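Local coordinates for periplasmic oligopeptide-binding protein (Burkholderia pseudomallei, PDB 3ZS6) that probably binds oligopeptides in the periplasm and delivers them to an ABC transporter for uptake, at residues Tyr431-Pro434 with Lys435-Ser438; Asn268-Pro271 with Ala272-Asp275; Gly117-Pro120 with Pro121-Gly125; Phe416-Leu419 with Ile420-Gly423. All coordinates share one frame; numbering follows the deposited sequence.

Contact 1. Residues Tyr431-Pro434 with Lys435-Ser438; sequences YCNP and KVDS
Side-chain capping comes first: N433 OD1 reaches forward to the first turn of helix 434-443 and accepts two backbone N-H groups. The bond from K435 N to N433 OD1, 3.0 Å, is weak because it is bent to 125° at the hydrogen; that from V436 N to N433 OD1 is straighter, 163°, but also weak, being long at 3.3 Å. With CG anti to its own backbone N (chi1 -173°), N433 can swing its amide over these N-H groups, while its ND2 is hydrogen-bonded to D466.

Backbone bonds start the helix proper. D437 N donates to N433 O at 3.0 Å, lying in the carbonyl plane, and S438 N donates to P434 O at 2.8 Å.

V436 CG2 packs against N433 CB, 3.8 Å away, the two side chains crossing at about a right angle; V436 also packs on L462 and A463 of helix 449-464.

Water supplies the last link, bound 2.8 Å from N433 N and 2.7 Å from D437 OD1, while D437 OD2 reaches C422 N. An asparagine accepting the N-H groups of the second and third helical residues is a classic N-cap, and P434 suits the first position, having no N-H to satisfy.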
loop_
_atom_site.group_PDB
_atom_site.type_symbol
_atom_site.label_atom_id
_atom_site.label_comp_id
_atom_site.label_asym_id
_atom_site.label_seq_id
_atom_site.Cartn_x
_atom_site.Cartn_y
_atom_site.Cartn_z
ATOM N N TYR A 431 -2.869 16.975 5.609
ATOM C CA TYR A 431 -1.724 17.859 5.779
ATOM C C TYR A 431 -1.495 18.619 4.485
ATOM O O TYR A 431 -1.764 18.095 3.399
ATOM C CB TYR A 431 -0.496 17.024 6.144
ATOM C CG TYR A 431 0.801 17.784 6.324
ATOM C CD1 TYR A 431 1.036 18.546 7.462
ATOM C CD2 TYR A 431 1.807 17.702 5.372
ATOM C CE1 TYR A 431 2.232 19.225 7.634
ATOM C CE2 TYR A 431 3.004 18.378 5.535
ATOM C CZ TYR A 431 3.214 19.132 6.665
ATOM O OH TYR A 431 4.412 19.793 6.822
ATOM N N CYS A 432 -1.025 19.858 4.594
ATOM C CA CYS A 432 -0.650 20.622 3.406
ATOM C C CYS A 432 0.428 21.648 3.716
ATOM O O CYS A 432 0.186 22.625 4.424
ATOM C CB CYS A 432 -1.859 21.307 2.770
ATOM S SG CYS A 432 -1.430 22.362 1.331
ATOM N N ASN A 433 1.619 21.413 3.181
ATOM C CA ASN A 433 2.725 22.344 3.334
ATOM C C ASN A 433 3.337 22.653 1.975
ATOM O O ASN A 433 4.165 21.886 1.475
ATOM C CB ASN A 433 3.785 21.798 4.295
ATOM C CG ASN A 433 4.871 22.823 4.610
ATOM O OD1 ASN A 433 5.235 23.649 3.765
ATOM N ND2 ASN A 433 5.390 22.775 5.833
ATOM N N PRO A 434 2.925 23.787 1.379
ATOM C CA PRO A 434 3.327 24.237 0.041
ATOM C C PRO A 434 4.843 24.248 -0.144
ATOM O O PRO A 434 5.320 23.971 -1.242
ATOM C CB PRO A 434 2.781 25.670 -0.029
ATOM C CG PRO A 434 1.623 25.674 0.923
ATOM C CD PRO A 434 2.037 24.758 2.046
ATOM N N LYS A 435 5.589 24.570 0.908
ATOM C CA LYS A 435 7.044 24.528 0.820
ATOM C C LYS A 435 7.526 23.093 0.586
ATOM O O LYS A 435 8.350 22.839 -0.302
ATOM C CB LYS A 435 7.690 25.121 2.069
ATOM C CG LYS A 435 9.208 25.085 2.049
ATOM C CD LYS A 435 9.771 25.805 0.826
ATOM C CE LYS A 435 11.296 25.825 0.844
ATOM N NZ LYS A 435 11.869 26.535 -0.339
ATOM N N VAL A 436 7.008 22.152 1.370
ATOM C CA VAL A 436 7.321 20.750 1.127
ATOM C C VAL A 436 7.011 20.394 -0.327
ATOM O O VAL A 436 7.850 19.835 -1.027
ATOM C CB VAL A 436 6.550 19.798 2.073
ATOM C CG1 VAL A 436 6.685 18.361 1.594
ATOM C CG2 VAL A 436 7.050 19.945 3.508
ATOM N N ASP A 437 5.805 20.727 -0.776
ATOM C CA ASP A 437 5.394 20.409 -2.139
ATOM C C ASP A 437 6.325 21.042 -3.180
ATOM O O ASP A 437 6.689 20.401 -4.167
ATOM C CB ASP A 437 3.939 20.832 -2.379
ATOM C CG ASP A 437 2.935 19.946 -1.640
ATOM O OD1 ASP A 437 3.341 19.204 -0.716
ATOM O OD2 ASP A 437 1.733 19.997 -1.981
ATOM N N SER A 438 6.724 22.290 -2.958
ATOM C CA SER A 438 7.566 22.970 -3.942
ATOM C C SER A 438 8.964 22.364 -3.958
ATOM O O SER A 438 9.586 22.261 -5.011
ATOM C CB SER A 438 7.621 24.486 -3.697
ATOM O OG SER A 438 8.696 24.838 -2.850
HETATM O O HOH W 1 2.542 19.066 1.872
#

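Contact 2. Residues Asn268-Pro271 with Ala272-Asp275; sequences NSDP and ALKD
An Asx motif headed by D270, in the loop between strand 260-266 and helix 276-285, brings D270 against A272 and L273. The carboxylate oxygen D270 OD1 takes two backbone donors: A272 N at 2.7 Å, from above the carboxylate plane, and L273 N at 2.9 Å, on the anti side and nearly straight (165°). CG anti to the backbone N (chi1 178°) directs the carboxylate forward over the following peptides. D270 OD2 is taken by Q400 NE2, so both oxygens of this buried group have partners and its rotation is restrained.

The backbone closes the same motif, K274 N donating to D270 O at 2.8 Å with an N-H...O angle of 137°, clearly bent. Next comes a type I beta turn from A272 to D275, closed by D275 N on A272 O at 3.0 Å, which leads to D275, the N-cap residue of helix 276-285.

On the buried side D270 CB meets L273 CB at 3.6 Å, and both side chains also touch F351 of strand 350-356. On the outer side K274 CG lies 3.2 Å from D270 O, and the extended chain then runs past P271 O. K274 CA makes a C-H...O contact of 3.2 Å with N268 O.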
loop_
_atom_site.group_PDB
_atom_site.type_symbol
_atom_site.label_atom_id
_atom_site.label_comp_id
_atom_site.label_asym_id
_atom_site.label_seq_id
_atom_site.Cartn_x
_atom_site.Cartn_y
_atom_site.Cartn_z
ATOM N N ASN A 268 -5.749 16.098 11.052
ATOM C CA ASN A 268 -5.098 17.410 11.119
ATOM C C ASN A 268 -6.068 18.593 11.240
ATOM O O ASN A 268 -5.656 19.703 11.572
ATOM C CB ASN A 268 -4.141 17.625 9.939
ATOM C CG ASN A 268 -2.804 16.905 10.120
ATOM O OD1 ASN A 268 -2.744 15.759 10.595
ATOM N ND2 ASN A 268 -1.724 17.582 9.753
ATOM N N SER A 269 -7.347 18.358 10.971
ATOM C CA SER A 269 -8.350 19.399 11.164
ATOM C C SER A 269 -9.004 19.302 12.544
ATOM O O SER A 269 -9.898 20.084 12.871
ATOM C CB SER A 269 -9.420 19.328 10.070
ATOM O OG SER A 269 -10.201 18.152 10.205
ATOM N N ASP A 270 -8.576 18.339 13.358
ATOM C CA ASP A 270 -9.084 18.273 14.727
ATOM C C ASP A 270 -8.693 19.552 15.457
ATOM O O ASP A 270 -7.595 20.065 15.258
ATOM C CB ASP A 270 -8.546 17.046 15.469
ATOM C CG ASP A 270 -9.020 16.975 16.922
ATOM O OD1 ASP A 270 -8.352 17.578 17.789
ATOM O OD2 ASP A 270 -10.042 16.299 17.199
ATOM N N PRO A 271 -9.602 20.074 16.297
ATOM C CA PRO A 271 -9.379 21.328 17.031
ATOM C C PRO A 271 -8.123 21.299 17.912
ATOM O O PRO A 271 -7.535 22.345 18.138
ATOM C CB PRO A 271 -10.642 21.454 17.889
ATOM C CG PRO A 271 -11.685 20.710 17.119
ATOM C CD PRO A 271 -10.959 19.541 16.512
ATOM N N ALA A 272 -7.716 20.127 18.391
ATOM C CA ALA A 272 -6.470 20.013 19.152
ATOM C C ALA A 272 -5.318 19.493 18.280
ATOM O O ALA A 272 -4.190 19.995 18.353
ATOM C CB ALA A 272 -6.668 19.113 20.365
ATOM N N LEU A 273 -5.604 18.493 17.454
ATOM C CA LEU A 273 -4.563 17.875 16.631
ATOM C C LEU A 273 -4.096 18.791 15.506
ATOM O O LEU A 273 -3.054 18.556 14.899
ATOM C CB LEU A 273 -5.032 16.520 16.085
ATOM C CG LEU A 273 -5.372 15.454 17.131
ATOM C CD1 LEU A 273 -5.983 14.220 16.476
ATOM C CD2 LEU A 273 -4.151 15.073 17.990
ATOM N N LYS A 274 -4.853 19.851 15.243
ATOM C CA LYS A 274 -4.430 20.847 14.270
ATOM C C LYS A 274 -3.190 21.598 14.755
ATOM O O LYS A 274 -2.498 22.240 13.969
ATOM C CB LYS A 274 -5.558 21.841 13.975
ATOM C CG LYS A 274 -5.874 22.788 15.136
ATOM C CD LYS A 274 -6.896 23.835 14.705
ATOM C CE LYS A 274 -7.125 24.879 15.793
ATOM N NZ LYS A 274 -7.988 25.995 15.309
ATOM N N ASP A 275 -2.912 21.522 16.052
ATOM C CA ASP A 275 -1.742 22.198 16.613
ATOM C C ASP A 275 -0.528 21.270 16.600
ATOM O O ASP A 275 -0.506 20.243 17.278
ATOM C CB ASP A 275 -2.033 22.694 18.040
ATOM C CG ASP A 275 -0.908 23.561 18.607
ATOM O OD1 ASP A 275 0.273 23.319 18.273
ATOM O OD2 ASP A 275 -1.207 24.486 19.397
#

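Contact 3. Residues Gly117-Pro120 with Pro121-Gly125; sequences GKQP and PGDLG
P120 and P121 carry the chain from an extended path into a short 3-10 segment, as their backbone angles demonstrate: P120 is extended, with psi 150°, and P121 is already helical. The 3-10 segment 121-123 follows, and D123 N donates to P120 O at 2.9 Å. This bond is straight at the hydrogen (164°), although the donor stands above the carbonyl plane rather than on a lone pair. L124 N repeats the three-residue spacing by donating to P121 O at 3.1 Å.

Among the side chains, the amide of Q119 and the carboxylate of D123 bridge the mouth of the turn. Q119 NE2 gives D123 OD2 a hydrogen bond of 3.0 Å, on the anti side but well out of the carboxylate plane; the two flat groups are turned 66° against each other. The extended Q119 chain passes D123 at about a right angle. P120 comes over the other face of the carboxylate, opposite the side to which Q119 NE2 is displaced, with its CD only 3.2 Å and its CG 3.5 Å from D123 OD2. The two proline rings adjoin through P120 CB and P121 CD, 3.6 Å apart.

The turn forms part of the link from helix 111-115, which ends in a Schellman motif at G117, to strand 126-128. Q119 rests on A113 of that helix, L124 is buried against A111 and I114, and N110 ND2 holds D123 O.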
loop_
_atom_site.group_PDB
_atom_site.type_symbol
_atom_site.label_atom_id
_atom_site.label_comp_id
_atom_site.label_asym_id
_atom_site.label_seq_id
_atom_site.Cartn_x
_atom_site.Cartn_y
_atom_site.Cartn_z
ATOM N N GLY A 117 -11.000 18.515 -12.331
ATOM C CA GLY A 117 -12.180 18.833 -13.118
ATOM C C GLY A 117 -12.016 20.038 -14.028
ATOM O O GLY A 117 -13.001 20.587 -14.522
ATOM N N LYS A 118 -10.774 20.452 -14.266
ATOM C CA LYS A 118 -10.515 21.616 -15.119
ATOM C C LYS A 118 -10.402 21.237 -16.594
ATOM O O LYS A 118 -10.609 22.070 -17.473
ATOM C CB LYS A 118 -9.258 22.356 -14.659
ATOM C CG LYS A 118 -9.323 22.831 -13.214
ATOM C CD LYS A 118 -8.060 23.576 -12.811
ATOM C CE LYS A 118 -8.067 23.910 -11.323
ATOM N NZ LYS A 118 -6.772 24.491 -10.865
ATOM N N GLN A 119 -10.075 19.976 -16.861
ATOM C CA GLN A 119 -9.984 19.480 -18.233
ATOM C C GLN A 119 -10.690 18.139 -18.360
ATOM O O GLN A 119 -10.791 17.396 -17.390
ATOM C CB GLN A 119 -8.524 19.346 -18.665
ATOM C CG GLN A 119 -7.798 20.674 -18.785
ATOM C CD GLN A 119 -6.366 20.510 -19.238
ATOM O OE1 GLN A 119 -5.463 21.163 -18.720
ATOM N NE2 GLN A 119 -6.148 19.630 -20.212
ATOM N N PRO A 120 -11.190 17.828 -19.564
ATOM C CA PRO A 120 -11.871 16.550 -19.783
ATOM C C PRO A 120 -10.876 15.392 -19.767
ATOM O O PRO A 120 -9.718 15.577 -20.135
ATOM C CB PRO A 120 -12.480 16.715 -21.175
ATOM C CG PRO A 120 -11.587 17.703 -21.856
ATOM C CD PRO A 120 -11.131 18.649 -20.788
ATOM N N PRO A 121 -11.324 14.206 -19.334
ATOM C CA PRO A 121 -10.481 13.003 -19.259
ATOM C C PRO A 121 -9.777 12.686 -20.589
ATOM O O PRO A 121 -8.678 12.131 -20.585
ATOM C CB PRO A 121 -11.483 11.901 -18.902
ATOM C CG PRO A 121 -12.572 12.616 -18.157
ATOM C CD PRO A 121 -12.699 13.949 -18.867
ATOM N N GLY A 122 -10.393 13.047 -21.710
ATOM C CA GLY A 122 -9.780 12.818 -23.007
ATOM C C GLY A 122 -8.429 13.493 -23.190
ATOM O O GLY A 122 -7.655 13.116 -24.077
ATOM N N ASP A 123 -8.137 14.487 -22.351
ATOM C CA ASP A 123 -6.871 15.221 -22.436
ATOM C C ASP A 123 -5.682 14.490 -21.800
ATOM O O ASP A 123 -4.539 14.938 -21.919
ATOM C CB ASP A 123 -7.004 16.613 -21.804
ATOM C CG ASP A 123 -7.822 17.575 -22.656
ATOM O OD1 ASP A 123 -8.084 17.267 -23.839
ATOM O OD2 ASP A 123 -8.188 18.650 -22.144
ATOM N N LEU A 124 -5.945 13.377 -21.122
ATOM C CA LEU A 124 -4.884 12.638 -20.434
ATOM C C LEU A 124 -3.760 12.218 -21.388
ATOM O O LEU A 124 -4.012 11.751 -22.504
ATOM C CB LEU A 124 -5.460 11.405 -19.733
ATOM C CG LEU A 124 -4.553 10.609 -18.791
ATOM C CD1 LEU A 124 -4.056 11.490 -17.640
ATOM C CD2 LEU A 124 -5.305 9.391 -18.248
ATOM N N GLY A 125 -2.521 12.361 -20.931
ATOM C CA GLY A 125 -1.366 12.043 -21.754
ATOM C C GLY A 125 -1.071 10.565 -21.975
ATOM O O GLY A 125 0.080 10.145 -21.879
#

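Contact 4. Residues Phe416-Leu419 with Ile420-Gly423; sequences FFDL and IRCG
R421 reaches back along the chain to F417 and D418, and its atoms can be followed outward in turn. CB lies 3.5 Å from F417 O, CG is closer, 3.3 Å from that oxygen, and CD has drawn off to 4.1 Å from F417 O. The chain then bends at chi3 (-54°), bringing the guanidinium round to D418. NE does not bond the carboxylate directly; it donates to a water at 3.2 Å, which in turn donates to D418 OD1 at 2.7 Å. At the tip, NH2 meets D418 OD1 at 2.9 Å in a salt bridge that is nearly straight (173°), with the oxygen in the guanidinium plane and the carboxylate plane turned 77° from it. NH1 turns to a second acid, E106.

Along the backbone, F417 O accepts both R421 N and I420 N, the first at 3.0 Å and nearly along the C=O axis, which turns the chain here. I420 CD1 packs on F417 CD1 at 3.7 Å, and F417 continues onto L456, A459 and H460 of helix 449-464.

One cation shared between two acids probably favours charged carboxylates. D418 OD1 holds NH2 directly and NE through the water, which should help fix the rotation of the guanidinium.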
loop_
_atom_site.group_PDB
_atom_site.type_symbol
_atom_site.label_atom_id
_atom_site.label_comp_id
_atom_site.label_asym_id
_atom_site.label_seq_id
_atom_site.Cartn_x
_atom_site.Cartn_y
_atom_site.Cartn_z
ATOM N N PHE A 416 5.917 7.571 -0.782
ATOM C CA PHE A 416 5.581 7.976 0.581
ATOM C C PHE A 416 5.108 9.432 0.622
ATOM O O PHE A 416 4.285 9.814 1.468
ATOM C CB PHE A 416 6.757 7.714 1.528
ATOM C CG PHE A 416 7.003 6.251 1.786
ATOM C CD1 PHE A 416 6.194 5.542 2.667
ATOM C CD2 PHE A 416 8.012 5.573 1.118
ATOM C CE1 PHE A 416 6.405 4.191 2.903
ATOM C CE2 PHE A 416 8.224 4.217 1.341
ATOM C CZ PHE A 416 7.418 3.525 2.230
ATOM N N PHE A 417 5.607 10.244 -0.307
ATOM C CA PHE A 417 5.108 11.609 -0.433
ATOM C C PHE A 417 3.612 11.661 -0.793
ATOM O O PHE A 417 2.955 12.667 -0.547
ATOM C CB PHE A 417 5.955 12.438 -1.417
ATOM C CG PHE A 417 7.234 12.998 -0.808
ATOM C CD1 PHE A 417 7.185 14.026 0.125
ATOM C CD2 PHE A 417 8.482 12.510 -1.194
ATOM C CE1 PHE A 417 8.360 14.547 0.685
ATOM C CE2 PHE A 417 9.658 13.023 -0.650
ATOM C CZ PHE A 417 9.598 14.042 0.301
ATOM N N ASP A 418 3.075 10.581 -1.359
ATOM C CA ASP A 418 1.635 10.509 -1.627
ATOM C C ASP A 418 0.804 10.642 -0.348
ATOM O O ASP A 418 -0.397 10.911 -0.403
ATOM C CB ASP A 418 1.262 9.208 -2.353
ATOM C CG ASP A 418 1.577 9.252 -3.841
ATOM O OD1 ASP A 418 1.612 10.364 -4.410
ATOM O OD2 ASP A 418 1.777 8.176 -4.446
ATOM N N LEU A 419 1.438 10.450 0.803
ATOM C CA LEU A 419 0.735 10.560 2.088
ATOM C C LEU A 419 0.635 11.985 2.623
ATOM O O LEU A 419 -0.184 12.265 3.503
ATOM C CB LEU A 419 1.433 9.712 3.151
ATOM C CG LEU A 419 1.534 8.217 2.872
ATOM C CD1 LEU A 419 2.345 7.535 3.972
ATOM C CD2 LEU A 419 0.135 7.600 2.733
ATOM N N ILE A 420 1.467 12.886 2.107
ATOM C CA ILE A 420 1.580 14.214 2.701
ATOM C C ILE A 420 1.512 15.384 1.713
ATOM O O ILE A 420 1.452 16.537 2.138
ATOM C CB ILE A 420 2.873 14.345 3.535
ATOM C CG1 ILE A 420 4.078 13.844 2.733
ATOM C CG2 ILE A 420 2.747 13.569 4.846
ATOM C CD1 ILE A 420 5.426 14.223 3.344
ATOM N N ARG A 421 1.524 15.095 0.412
ATOM C CA ARG A 421 1.381 16.144 -0.609
ATOM C C ARG A 421 -0.006 16.770 -0.548
ATOM O O ARG A 421 -1.001 16.056 -0.429
ATOM C CB ARG A 421 1.602 15.580 -2.026
ATOM C CG ARG A 421 3.050 15.362 -2.411
ATOM C CD ARG A 421 3.189 15.015 -3.899
ATOM N NE ARG A 421 2.353 13.877 -4.281
ATOM C CZ ARG A 421 1.147 13.984 -4.834
ATOM N NH1 ARG A 421 0.623 15.183 -5.080
ATOM N NH2 ARG A 421 0.464 12.893 -5.147
ATOM N N CYS A 422 -0.069 18.099 -0.639
ATOM C CA CYS A 422 -1.341 18.819 -0.645
ATOM C C CYS A 422 -2.283 18.222 -1.676
ATOM O O CYS A 422 -1.926 18.084 -2.845
ATOM C CB CYS A 422 -1.130 20.295 -0.999
ATOM S SG CYS A 422 -0.161 21.266 0.171
ATOM N N GLY A 423 -3.494 17.878 -1.256
ATOM C CA GLY A 423 -4.498 17.438 -2.210
ATOM C C GLY A 423 -4.381 16.016 -2.746
ATOM O O GLY A 423 -5.230 15.586 -3.528
HETATM O O HOH W 2 4.089 11.279 -4.718
#

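Contact 4 is the buried member of the set, contacts 1 and 2 are partly buried, and contact 3 lies at the surface. Contacts 1 and 4 are joined directly, their centres about 9 Å apart, by the C422-C432 disulfide. Both also pack on helix 449-464, through V436 in one and F417 in the other. Contact 2 touches contact 1 where N268 meets Y431, whereas contact 3 stands apart, its nearest atoms about 11 Å from contact 4. Chemistry differs accordingly: contacts 1 and 2 use an asparagine and an aspartate to take backbone N-H groups, contact 3 pairs an amide with a carboxylate, and contact 4 alone has a salt bridge across its segments.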